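Local coordinates for protein yersinopine dehydrogenase (Yersinia pestis, PDB 6C4M) that catalyses the NADPH-dependent reductive condensation of pyruvate with a histidine-derived aminobutanoate intermediate, the last step in making the metallophore yersinopine, at residues A[22-27]-A[104-109]; A[130-135]-A[158-163]; A[108-113]-A[135-140]. All blocks are in the same frame, centred on the assembly; numbering follows the deposited sequence.

How the contacts relate
The three contacts run side by side across the parallel part of a mixed sheet in the Rossmann-type NADP-binding domain. Contact 1 pairs strand 25-28 with 107-110, contact 3 pairs 107-110 with 134-137, and contact 2 pairs 134-137 with 161-165. Contacts 1 and 3 share Leu108 and Ile109, with centres about 12 Å apart; contacts 2 and 3 share Val135, with centres about 13 Å apart. Contacts 1 and 2 lie at the ends where these strands begin, and Gln106 O to Lys133 N, at 2.7 Å, probably bonds them. Contact 3 reaches the carboxyl ends and touches NADP, whereas the side chain of Val135 lies about 13 Å from it.

Contact 1: A[22-27]-A[104-109]; sequences TLPTLI and DWQRLI
Asp104 meets Pro24 with its backbone, O lying 3.5 Å from Pro24 CG, while its OD1 makes a salt bridge to Arg48. Trp105 brings the end of its side chain up to Leu26. Its chi1 of -53° sets CG anti to the carbonyl carbon, and Leu26 CB lies over one face of the ring in a CH-pi contact, 4.0 Å from CB to the centroid of the five-membered ring. The edge of the same ring abuts Pro24 C and Thr25 N.

Gln106 and Arg107 both give their backbone N-H to Pro24 O, the first at 3.0 Å from Gln106 N and the second longer, so one carbonyl holds two successive amides just where the strands begin to pair. Farther out, Leu23 CD2 rests against Gln106 OE1. The Arg107 side chain bends at chi3 (-65°), and its NH1 donates to Thr25 OG1 at 3.0 Å, somewhat tilted from the guanidinium plane. Leu23 CD1 lies over one face of that guanidinium, whose NH2 also forms a salt bridge with Glu226.

Parallel ladder bonds continue from here: Leu26 N to Arg107 O at 2.9 Å, and Ile109 N to Leu26 O. On the sheet face with Leu26, Leu108 CD2 packs 3.6 Å from Leu26 CB; on the other, Ile109 CD1 reaches Thr25 CG2.

Thr25 OG1 accepts from Arg107 while donating to Leu23 O, which fixes its hydroxyl proton. The buried cation thus meets this hydroxyl, His20 O, the Glu226 carboxylate and, by cation-pi, Trp229; Glu226 probably offsets much of its charge.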
loop_
_atom_site.group_PDB
_atom_site.type_symbol
_atom_site.label_atom_id
_atom_site.label_comp_id
_atom_site.label_asym_id
_atom_site.label_seq_id
_atom_site.Cartn_x
_atom_site.Cartn_y
_atom_site.Cartn_z
ATOM N N THR A 22 48.935 -2.994 -2.654
ATOM C CA THR A 22 49.726 -2.195 -3.584
ATOM C C THR A 22 49.695 -2.733 -5.011
ATOM O O THR A 22 50.489 -2.272 -5.847
ATOM C CB THR A 22 51.181 -2.121 -3.123
ATOM O OG1 THR A 22 51.810 -3.397 -3.336
ATOM C CG2 THR A 22 51.253 -1.721 -1.661
ATOM N N LEU A 23 48.862 -3.724 -5.308
ATOM C CA LEU A 23 48.871 -4.320 -6.658
ATOM C C LEU A 23 48.362 -3.335 -7.711
ATOM O O LEU A 23 47.293 -2.745 -7.531
ATOM C CB LEU A 23 48.003 -5.570 -6.732
ATOM C CG LEU A 23 48.301 -6.751 -5.817
ATOM C CD1 LEU A 23 47.403 -7.946 -6.203
ATOM C CD2 LEU A 23 49.707 -7.126 -5.891
ATOM N N PRO A 24 49.063 -3.163 -8.839
ATOM C CA PRO A 24 48.506 -2.341 -9.920
ATOM C C PRO A 24 47.158 -2.900 -10.356
ATOM O O PRO A 24 47.019 -4.095 -10.625
ATOM C CB PRO A 24 49.551 -2.434 -11.034
ATOM C CG PRO A 24 50.469 -3.572 -10.619
ATOM C CD PRO A 24 50.418 -3.633 -9.147
ATOM N N THR A 25 46.164 -2.030 -10.382
ATOM C CA THR A 25 44.774 -2.430 -10.555
ATOM C C THR A 25 44.181 -1.686 -11.729
ATOM O O THR A 25 44.286 -0.456 -11.801
ATOM C CB THR A 25 43.958 -2.165 -9.301
ATOM O OG1 THR A 25 44.588 -2.830 -8.205
ATOM C CG2 THR A 25 42.564 -2.722 -9.492
ATOM N N LEU A 26 43.582 -2.439 -12.648
ATOM C CA LEU A 26 42.914 -1.884 -13.823
ATOM C C LEU A 26 41.405 -2.055 -13.646
ATOM O O LEU A 26 40.900 -3.184 -13.585
ATOM C CB LEU A 26 43.415 -2.546 -15.109
ATOM C CG LEU A 26 42.605 -2.183 -16.375
ATOM C CD1 LEU A 26 42.488 -0.662 -16.528
ATOM C CD2 LEU A 26 43.208 -2.799 -17.652
ATOM N N ILE A 27 40.692 -0.936 -13.542
ATOM C CA ILE A 27 39.233 -0.949 -13.399
ATOM C C ILE A 27 38.597 -0.869 -14.788
ATOM O O ILE A 27 38.753 0.140 -15.490
ATOM C CB ILE A 27 38.748 0.214 -12.517
ATOM C CG1 ILE A 27 39.392 0.133 -11.114
ATOM C CG2 ILE A 27 37.193 0.219 -12.397
ATOM C CD1 ILE A 27 39.053 1.271 -10.222
ATOM N N ASP A 104 51.579 -4.791 -16.702
ATOM C CA ASP A 104 51.876 -5.463 -15.448
ATOM C C ASP A 104 50.696 -5.477 -14.482
ATOM O O ASP A 104 50.879 -5.825 -13.307
ATOM C CB ASP A 104 53.097 -4.807 -14.784
ATOM C CG ASP A 104 52.819 -3.372 -14.346
ATOM O OD1 ASP A 104 51.633 -2.953 -14.393
ATOM O OD2 ASP A 104 53.772 -2.658 -13.952
ATOM N N TRP A 105 49.497 -5.088 -14.935
ATOM C CA TRP A 105 48.324 -5.136 -14.081
ATOM C C TRP A 105 48.189 -6.508 -13.430
ATOM O O TRP A 105 48.205 -7.537 -14.109
ATOM C CB TRP A 105 47.051 -4.821 -14.889
ATOM C CG TRP A 105 47.159 -3.546 -15.652
ATOM C CD1 TRP A 105 47.315 -3.406 -17.010
ATOM C CD2 TRP A 105 47.174 -2.221 -15.108
ATOM N NE1 TRP A 105 47.402 -2.070 -17.337
ATOM C CE2 TRP A 105 47.323 -1.323 -16.194
ATOM C CE3 TRP A 105 47.044 -1.703 -13.814
ATOM C CZ2 TRP A 105 47.364 0.056 -16.022
ATOM C CZ3 TRP A 105 47.075 -0.329 -13.649
ATOM C CH2 TRP A 105 47.240 0.531 -14.747
ATOM N N GLN A 106 47.985 -6.515 -12.114
ATOM C CA GLN A 106 47.788 -7.766 -11.388
ATOM C C GLN A 106 46.351 -7.999 -10.940
ATOM O O GLN A 106 46.016 -9.125 -10.560
ATOM C CB GLN A 106 48.725 -7.818 -10.189
ATOM C CG GLN A 106 50.180 -7.718 -10.674
ATOM C CD GLN A 106 51.187 -8.076 -9.619
ATOM O OE1 GLN A 106 50.882 -8.792 -8.678
ATOM N NE2 GLN A 106 52.420 -7.619 -9.809
ATOM N N ARG A 107 45.495 -6.988 -11.016
ATOM C CA ARG A 107 44.098 -7.129 -10.630
ATOM C C ARG A 107 43.266 -6.382 -11.659
ATOM O O ARG A 107 43.550 -5.218 -11.982
ATOM C CB ARG A 107 43.882 -6.594 -9.206
ATOM C CG ARG A 107 42.469 -6.590 -8.743
ATOM C CD ARG A 107 42.333 -5.827 -7.444
ATOM N NE ARG A 107 43.034 -6.446 -6.326
ATOM C CZ ARG A 107 43.943 -5.830 -5.571
ATOM N NH1 ARG A 107 44.299 -4.575 -5.819
ATOM N NH2 ARG A 107 44.486 -6.462 -4.539
ATOM N N LEU A 108 42.291 -7.090 -12.229
ATOM C CA LEU A 108 41.234 -6.480 -13.014
ATOM C C LEU A 108 39.941 -6.489 -12.207
ATOM O O LEU A 108 39.589 -7.499 -11.579
ATOM C CB LEU A 108 40.995 -7.214 -14.330
ATOM C CG LEU A 108 42.187 -7.420 -15.249
ATOM C CD1 LEU A 108 41.686 -8.077 -16.527
ATOM C CD2 LEU A 108 42.891 -6.097 -15.522
ATOM N N ILE A 109 39.245 -5.361 -12.209
ATOM C CA ILE A 109 37.929 -5.271 -11.576
ATOM C C ILE A 109 36.917 -4.956 -12.672
ATOM O O ILE A 109 37.041 -3.941 -13.374
ATOM C CB ILE A 109 37.888 -4.230 -10.446
ATOM C CG1 ILE A 109 38.996 -4.531 -9.406
ATOM C CG2 ILE A 109 36.482 -4.235 -9.809
ATOM C CD1 ILE A 109 39.116 -3.557 -8.253
#

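Contact 2: A[130-135]-A[158-163]; sequences PQLKSV and RDVEVI
The beta-alpha-beta unit of strand 134-137, helix 144-154 and strand 161-165 closes here, in the Rossmann-type domain, where its two strands start to run parallel. Three backbone bonds stitch them together. Glu161 N donates to Lys133 O, Val135 N to Glu161 O at 2.8 Å, and Ile163 N to Val135 O. The bonds alternate between partners as a parallel ladder requires, with Ser134 opposite Glu161 and Val135 opposite Val162. Glu161 O also receives a CA-H contact from Ser134 CA, so this carbonyl meets both the amide of Val135 and the alpha hydrogen of the preceding residue.

Val160, just ahead of its strand, supplies most of the apolar contact. Its two methyls divide the work. CG1, anti to the backbone N (chi1 172°), points at Ser134 CA, 3.6 Å away, and also meets Val135 CG2. CG2 sits 3.4 Å from Leu132 O and continues to Leu132 CG, the two side chains crossing at about a right angle. Leu132 in turn packs on Leu108 of the next strand and on Trp126, which extends this apolar layer beyond the pair.

On the sheet face with Ser134 and Glu161 both polar side chains are buried. Helix 225-235 packs against this face and supplies Glu226, which bonds to Ser134 OG. Glu161 OE2 is held separately, by Ser224 OG from just before that helix and by Asn217 ND2 of strand 203-217. Glu161 is extended beyond CG, and its other carboxylate oxygen, OE1, meets a water. That water donates two bonds, one to Glu161 OE1 at 3.0 Å and one to Lys133 O at 3.1 Å.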
loop_
_atom_site.group_PDB
_atom_site.type_symbol
_atom_site.label_atom_id
_atom_site.label_comp_id
_atom_site.label_asym_id
_atom_site.label_seq_id
_atom_site.Cartn_x
_atom_site.Cartn_y
_atom_site.Cartn_z
ATOM N N PRO A 130 50.994 -10.780 -18.037
ATOM C CA PRO A 130 51.748 -11.913 -17.471
ATOM C C PRO A 130 51.674 -12.011 -15.962
ATOM O O PRO A 130 51.894 -13.100 -15.414
ATOM C CB PRO A 130 53.190 -11.641 -17.934
ATOM C CG PRO A 130 53.244 -10.134 -18.132
ATOM C CD PRO A 130 51.874 -9.753 -18.616
ATOM N N GLN A 131 51.336 -10.927 -15.271
ATOM C CA GLN A 131 51.336 -10.929 -13.818
ATOM C C GLN A 131 49.928 -10.859 -13.237
ATOM O O GLN A 131 49.762 -10.570 -12.044
ATOM C CB GLN A 131 52.162 -9.768 -13.307
ATOM C CG GLN A 131 53.567 -9.807 -13.785
ATOM C CD GLN A 131 54.431 -9.043 -12.872
ATOM O OE1 GLN A 131 54.461 -7.813 -12.909
ATOM N NE2 GLN A 131 55.117 -9.756 -11.996
ATOM N N LEU A 132 48.926 -11.131 -14.049
ATOM C CA LEU A 132 47.549 -11.099 -13.592
ATOM C C LEU A 132 47.333 -12.112 -12.472
ATOM O O LEU A 132 47.602 -13.303 -12.643
ATOM C CB LEU A 132 46.608 -11.395 -14.763
ATOM C CG LEU A 132 45.123 -11.385 -14.379
ATOM C CD1 LEU A 132 44.691 -9.992 -13.896
ATOM C CD2 LEU A 132 44.295 -11.833 -15.583
ATOM N N LYS A 133 46.825 -11.635 -11.329
ATOM C CA LYS A 133 46.524 -12.491 -10.182
ATOM C C LYS A 133 45.039 -12.624 -9.845
ATOM O O LYS A 133 44.649 -13.633 -9.237
ATOM C CB LYS A 133 47.212 -11.960 -8.922
ATOM C CG LYS A 133 48.728 -11.812 -8.988
ATOM C CD LYS A 133 49.247 -11.446 -7.586
ATOM C CE LYS A 133 49.862 -12.642 -6.857
ATOM N NZ LYS A 133 51.342 -12.767 -7.137
ATOM N N SER A 134 44.211 -11.618 -10.132
ATOM C CA SER A 134 42.824 -11.686 -9.698
ATOM C C SER A 134 41.905 -10.921 -10.644
ATOM O O SER A 134 42.267 -9.895 -11.236
ATOM C CB SER A 134 42.684 -11.148 -8.282
ATOM O OG SER A 134 43.055 -9.787 -8.264
ATOM N N VAL A 135 40.688 -11.437 -10.755
ATOM C CA VAL A 135 39.619 -10.795 -11.487
ATOM C C VAL A 135 38.419 -10.703 -10.558
ATOM O O VAL A 135 37.921 -11.731 -10.086
ATOM C CB VAL A 135 39.259 -11.582 -12.751
ATOM C CG1 VAL A 135 38.024 -11.002 -13.378
ATOM C CG2 VAL A 135 40.444 -11.562 -13.730
ATOM N N ARG A 158 44.148 -20.368 -15.350
ATOM C CA ARG A 158 43.479 -21.072 -14.271
ATOM C C ARG A 158 44.000 -20.648 -12.892
ATOM O O ARG A 158 43.281 -20.812 -11.905
ATOM C CB ARG A 158 43.666 -22.571 -14.493
ATOM C CG ARG A 158 43.082 -23.441 -13.426
ATOM C CD ARG A 158 43.178 -24.889 -13.859
ATOM N NE ARG A 158 42.694 -25.766 -12.805
ATOM C CZ ARG A 158 42.721 -27.094 -12.852
ATOM N NH1 ARG A 158 43.224 -27.735 -13.916
ATOM N NH2 ARG A 158 42.248 -27.777 -11.817
ATOM N N ASP A 159 45.233 -20.116 -12.801
ATOM C CA ASP A 159 45.763 -19.656 -11.511
ATOM C C ASP A 159 45.028 -18.437 -10.961
ATOM O O ASP A 159 45.059 -18.189 -9.740
ATOM C CB ASP A 159 47.246 -19.279 -11.634
ATOM C CG ASP A 159 48.175 -20.472 -11.591
ATOM O OD1 ASP A 159 47.737 -21.574 -11.188
ATOM O OD2 ASP A 159 49.364 -20.284 -11.962
ATOM N N VAL A 160 44.443 -17.624 -11.835
ATOM C CA VAL A 160 43.883 -16.336 -11.421
ATOM C C VAL A 160 42.677 -16.528 -10.508
ATOM O O VAL A 160 41.816 -17.384 -10.742
ATOM C CB VAL A 160 43.527 -15.505 -12.663
ATOM C CG1 VAL A 160 42.755 -14.216 -12.288
ATOM C CG2 VAL A 160 44.820 -15.173 -13.385
ATOM N N GLU A 161 42.634 -15.739 -9.434
ATOM C CA GLU A 161 41.548 -15.812 -8.472
ATOM C C GLU A 161 40.335 -15.036 -8.987
ATOM O O GLU A 161 40.455 -13.872 -9.388
ATOM C CB GLU A 161 42.026 -15.275 -7.117
ATOM C CG GLU A 161 40.988 -15.378 -5.994
ATOM C CD GLU A 161 41.588 -15.085 -4.615
ATOM O OE1 GLU A 161 42.827 -14.863 -4.554
ATOM O OE2 GLU A 161 40.827 -15.082 -3.601
ATOM N N VAL A 162 39.181 -15.698 -9.025
ATOM C CA VAL A 162 37.930 -15.092 -9.498
ATOM C C VAL A 162 37.056 -14.836 -8.285
ATOM O O VAL A 162 36.746 -15.766 -7.538
ATOM C CB VAL A 162 37.202 -15.985 -10.514
ATOM C CG1 VAL A 162 35.898 -15.359 -10.923
ATOM C CG2 VAL A 162 38.087 -16.206 -11.737
ATOM N N ILE A 163 36.676 -13.576 -8.078
ATOM C CA ILE A 163 35.863 -13.182 -6.940
ATOM C C ILE A 163 34.591 -12.506 -7.443
ATOM O O ILE A 163 34.647 -11.483 -8.137
ATOM C CB ILE A 163 36.641 -12.263 -5.983
ATOM C CG1 ILE A 163 37.784 -13.040 -5.301
ATOM C CG2 ILE A 163 35.721 -11.723 -4.916
ATOM C CD1 ILE A 163 38.687 -12.177 -4.485
HETATM O O HOH W 1 44.918 -13.421 -6.206
#

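Contact 3: A[108-113]-A[135-140]; sequences LILAVP and VILLSS. With NAP (NADP nicotinamide-adenine-dinucleotide phosphate), chain B.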
loop_
_atom_site.group_PDB
_atom_site.type_symbol
_atom_site.label_atom_id
_atom_site.label_comp_id
_atom_site.label_asym_id
_atom_site.label_seq_id
_atom_site.Cartn_x
_atom_site.Cartn_y
_atom_site.Cartn_z
ATOM N N LEU A 108 42.291 -7.090 -12.229
ATOM C CA LEU A 108 41.234 -6.480 -13.014
ATOM C C LEU A 108 39.941 -6.489 -12.207
ATOM O O LEU A 108 39.589 -7.499 -11.579
ATOM C CB LEU A 108 40.995 -7.214 -14.330
ATOM C CG LEU A 108 42.187 -7.420 -15.249
ATOM C CD1 LEU A 108 41.686 -8.077 -16.527
ATOM C CD2 LEU A 108 42.891 -6.097 -15.522
ATOM N N ILE A 109 39.245 -5.361 -12.209
ATOM C CA ILE A 109 37.929 -5.271 -11.576
ATOM C C ILE A 109 36.917 -4.956 -12.672
ATOM O O ILE A 109 37.041 -3.941 -13.374
ATOM C CB ILE A 109 37.888 -4.230 -10.446
ATOM C CG1 ILE A 109 38.996 -4.531 -9.406
ATOM C CG2 ILE A 109 36.482 -4.235 -9.809
ATOM C CD1 ILE A 109 39.116 -3.557 -8.253
ATOM N N LEU A 110 35.928 -5.842 -12.848
ATOM C CA LEU A 110 34.873 -5.623 -13.844
ATOM C C LEU A 110 33.796 -4.789 -13.192
ATOM O O LEU A 110 33.046 -5.272 -12.349
ATOM C CB LEU A 110 34.317 -6.936 -14.383
ATOM C CG LEU A 110 35.206 -7.535 -15.470
ATOM C CD1 LEU A 110 34.778 -8.937 -15.841
ATOM C CD2 LEU A 110 35.121 -6.688 -16.696
ATOM N N ALA A 111 33.786 -3.508 -13.545
ATOM C CA ALA A 111 32.779 -2.557 -13.116
ATOM C C ALA A 111 31.786 -2.227 -14.217
ATOM O O ALA A 111 31.093 -1.211 -14.114
ATOM C CB ALA A 111 33.428 -1.262 -12.631
ATOM N N VAL A 112 31.715 -3.042 -15.269
ATOM C CA VAL A 112 30.654 -2.940 -16.275
ATOM C C VAL A 112 29.508 -3.816 -15.769
ATOM O O VAL A 112 29.731 -4.636 -14.855
ATOM C CB VAL A 112 31.118 -3.402 -17.662
ATOM C CG1 VAL A 112 32.199 -2.480 -18.259
ATOM C CG2 VAL A 112 31.546 -4.865 -17.616
ATOM N N PRO A 113 28.291 -3.720 -16.313
ATOM C CA PRO A 113 27.211 -4.586 -15.821
ATOM C C PRO A 113 27.493 -6.039 -16.158
ATOM O O PRO A 113 28.162 -6.359 -17.144
ATOM C CB PRO A 113 25.964 -4.069 -16.560
ATOM C CG PRO A 113 26.335 -2.710 -17.056
ATOM C CD PRO A 113 27.801 -2.771 -17.330
ATOM N N VAL A 135 40.688 -11.437 -10.755
ATOM C CA VAL A 135 39.619 -10.795 -11.487
ATOM C C VAL A 135 38.419 -10.703 -10.558
ATOM O O VAL A 135 37.921 -11.731 -10.086
ATOM C CB VAL A 135 39.259 -11.582 -12.751
ATOM C CG1 VAL A 135 38.024 -11.002 -13.378
ATOM C CG2 VAL A 135 40.444 -11.562 -13.730
ATOM N N ILE A 136 37.972 -9.484 -10.284
ATOM C CA ILE A 136 36.889 -9.237 -9.338
ATOM C C ILE A 136 35.657 -8.793 -10.111
ATOM O O ILE A 136 35.737 -7.895 -10.952
ATOM C CB ILE A 136 37.296 -8.188 -8.290
ATOM C CG1 ILE A 136 38.565 -8.658 -7.538
ATOM C CG2 ILE A 136 36.171 -7.948 -7.293
ATOM C CD1 ILE A 136 39.184 -7.610 -6.653
ATOM N N LEU A 137 34.507 -9.396 -9.783
ATOM C CA LEU A 137 33.221 -9.096 -10.414
ATOM C C LEU A 137 32.460 -8.183 -9.438
ATOM O O LEU A 137 31.947 -8.623 -8.399
ATOM C CB LEU A 137 32.504 -10.401 -10.753
ATOM C CG LEU A 137 33.344 -11.398 -11.586
ATOM C CD1 LEU A 137 32.509 -12.576 -12.000
ATOM C CD2 LEU A 137 34.022 -10.789 -12.801
ATOM N N LEU A 138 32.454 -6.883 -9.755
ATOM C CA LEU A 138 32.028 -5.885 -8.789
ATOM C C LEU A 138 30.551 -6.039 -8.440
ATOM O O LEU A 138 30.167 -5.851 -7.279
ATOM C CB LEU A 138 32.320 -4.481 -9.324
ATOM C CG LEU A 138 31.985 -3.316 -8.360
ATOM C CD1 LEU A 138 32.887 -3.319 -7.143
ATOM C CD2 LEU A 138 32.122 -1.977 -9.066
ATOM N N SER A 139 29.701 -6.369 -9.425
ATOM C CA SER A 139 28.265 -6.572 -9.181
ATOM C C SER A 139 27.810 -7.750 -10.034
ATOM O O SER A 139 27.269 -7.585 -11.129
ATOM C CB SER A 139 27.442 -5.332 -9.479
ATOM O OG SER A 139 26.122 -5.527 -8.981
ATOM N N SER A 140 27.983 -8.941 -9.495
ATOM C CA SER A 140 27.855 -10.167 -10.251
ATOM C C SER A 140 26.393 -10.534 -10.513
ATOM O O SER A 140 25.454 -9.961 -9.953
ATOM C CB SER A 140 28.533 -11.288 -9.483
ATOM O OG SER A 140 29.191 -12.157 -10.360
HETATM P PA NAP B . 26.972 1.717 -15.247
HETATM O O1A NAP B . 26.542 0.379 -14.787
HETATM O O2A NAP B . 25.779 2.571 -15.752
HETATM O O5B NAP B . 28.077 1.498 -16.444
HETATM C C5B NAP B . 29.382 1.078 -15.986
HETATM C C4B NAP B . 30.296 0.979 -17.221
HETATM O O4B NAP B . 29.636 -0.057 -18.178
HETATM C C3B NAP B . 30.365 2.090 -17.861
HETATM O O3B NAP B . 31.699 2.282 -18.430
HETATM C C2B NAP B . 29.301 1.946 -19.107
HETATM O O2B NAP B . 29.714 2.807 -20.225
HETATM C C1B NAP B . 29.352 0.716 -19.471
HETATM N N9A NAP B . 27.990 0.321 -19.832
HETATM C C8A NAP B . 26.775 0.462 -19.278
HETATM N N7A NAP B . 25.924 -0.111 -20.142
HETATM C C5A NAP B . 26.640 -0.591 -21.207
HETATM C C6A NAP B . 26.177 -1.257 -22.313
HETATM N N6A NAP B . 24.862 -1.680 -22.796
HETATM N N1A NAP B . 27.050 -1.652 -23.257
HETATM C C2A NAP B . 28.395 -1.402 -23.105
HETATM N N3A NAP B . 28.848 -0.739 -22.003
HETATM C C4A NAP B . 27.946 -0.334 -21.039
HETATM O O3 NAP B . 27.676 2.488 -13.961
HETATM P PN NAP B . 27.761 2.073 -12.400
HETATM O O1N NAP B . 29.071 2.564 -11.965
HETATM O O2N NAP B . 26.578 2.802 -11.718
HETATM O O5D NAP B . 27.571 0.448 -12.074
HETATM C C5D NAP B . 28.723 -0.419 -11.899
HETATM C C4D NAP B . 28.167 -1.824 -11.590
HETATM O O4D NAP B . 27.346 -1.787 -10.220
HETATM C C3D NAP B . 27.316 -2.280 -12.485
HETATM O O3D NAP B . 27.420 -3.786 -12.419
HETATM C C2D NAP B . 25.910 -1.929 -11.987
HETATM O O2D NAP B . 25.057 -2.894 -12.390
HETATM C C1D NAP B . 26.091 -2.048 -10.461
HETATM N N1N NAP B . 25.258 -1.120 -9.657
HETATM C C2N NAP B . 25.667 0.130 -9.349
HETATM C C3N NAP B . 24.835 0.947 -8.550
HETATM C C7N NAP B . 25.259 2.385 -8.180
HETATM O O7N NAP B . 24.880 2.900 -7.204
HETATM N N7N NAP B . 26.144 3.065 -9.088
HETATM C C4N NAP B . 23.629 0.486 -8.102
HETATM C C5N NAP B . 23.228 -0.755 -8.417
HETATM C C6N NAP B . 24.050 -1.577 -9.195
HETATM P P2B NAP B . 29.246 4.440 -20.252
HETATM O O1X NAP B . 27.828 4.484 -20.780
HETATM O O2X NAP B . 29.286 5.011 -18.876
HETATM O O3X NAP B . 30.145 5.182 -21.214
HETATM O O HOH W 2 30.250 -5.509 -12.184
#
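Leu108 begins the pairing by accepting Ile136 N at its carbonyl O, 2.9 Å away, in the parallel ladder of a Rossmann-type beta-alpha-beta unit whose helix is 117-121. Ile109 lies beside Ile136, both side chains pointing the same way, with Ile109 CG1 against Ile136 CD1. Leu110 N gives the next bond, to Ile136 O at 2.8 Å. On the face with Leu110, its CD1 touches Leu137 CD2 at 3.6 Å, and Tyr117 of the helix packs on both leucines.

The strands end here, yet Leu110 O still accepts Leu138 N at 3.1 Å. It also receives a bond from a water that donates to Val112 O and accepts from Ser139 N, bridging the two loops as they part. Ala111 CB meets Leu138 CD2 at 3.9 Å, while Ala111 O touches NADP C5D. Val112 CG1, anti to the carbonyl carbon (chi1 -66°), reaches NADP O4B at 3.5 Å, and Pro113 CD packs on the same ribose oxygen. From the other loop, Ser139 CB lies 3.3 Å from NADP O3D.

Hydrogen bonding to the cofactor is slight at this point: O3D makes weak bonds to Val112 O and the water. The loops that follow the strands therefore meet NADP mainly by packing, while its stronger hydrogen bonds come from residues such as Asn53, Arg54 and Thr172, and one water joins Leu110 O, Val112 O and Ser139 N.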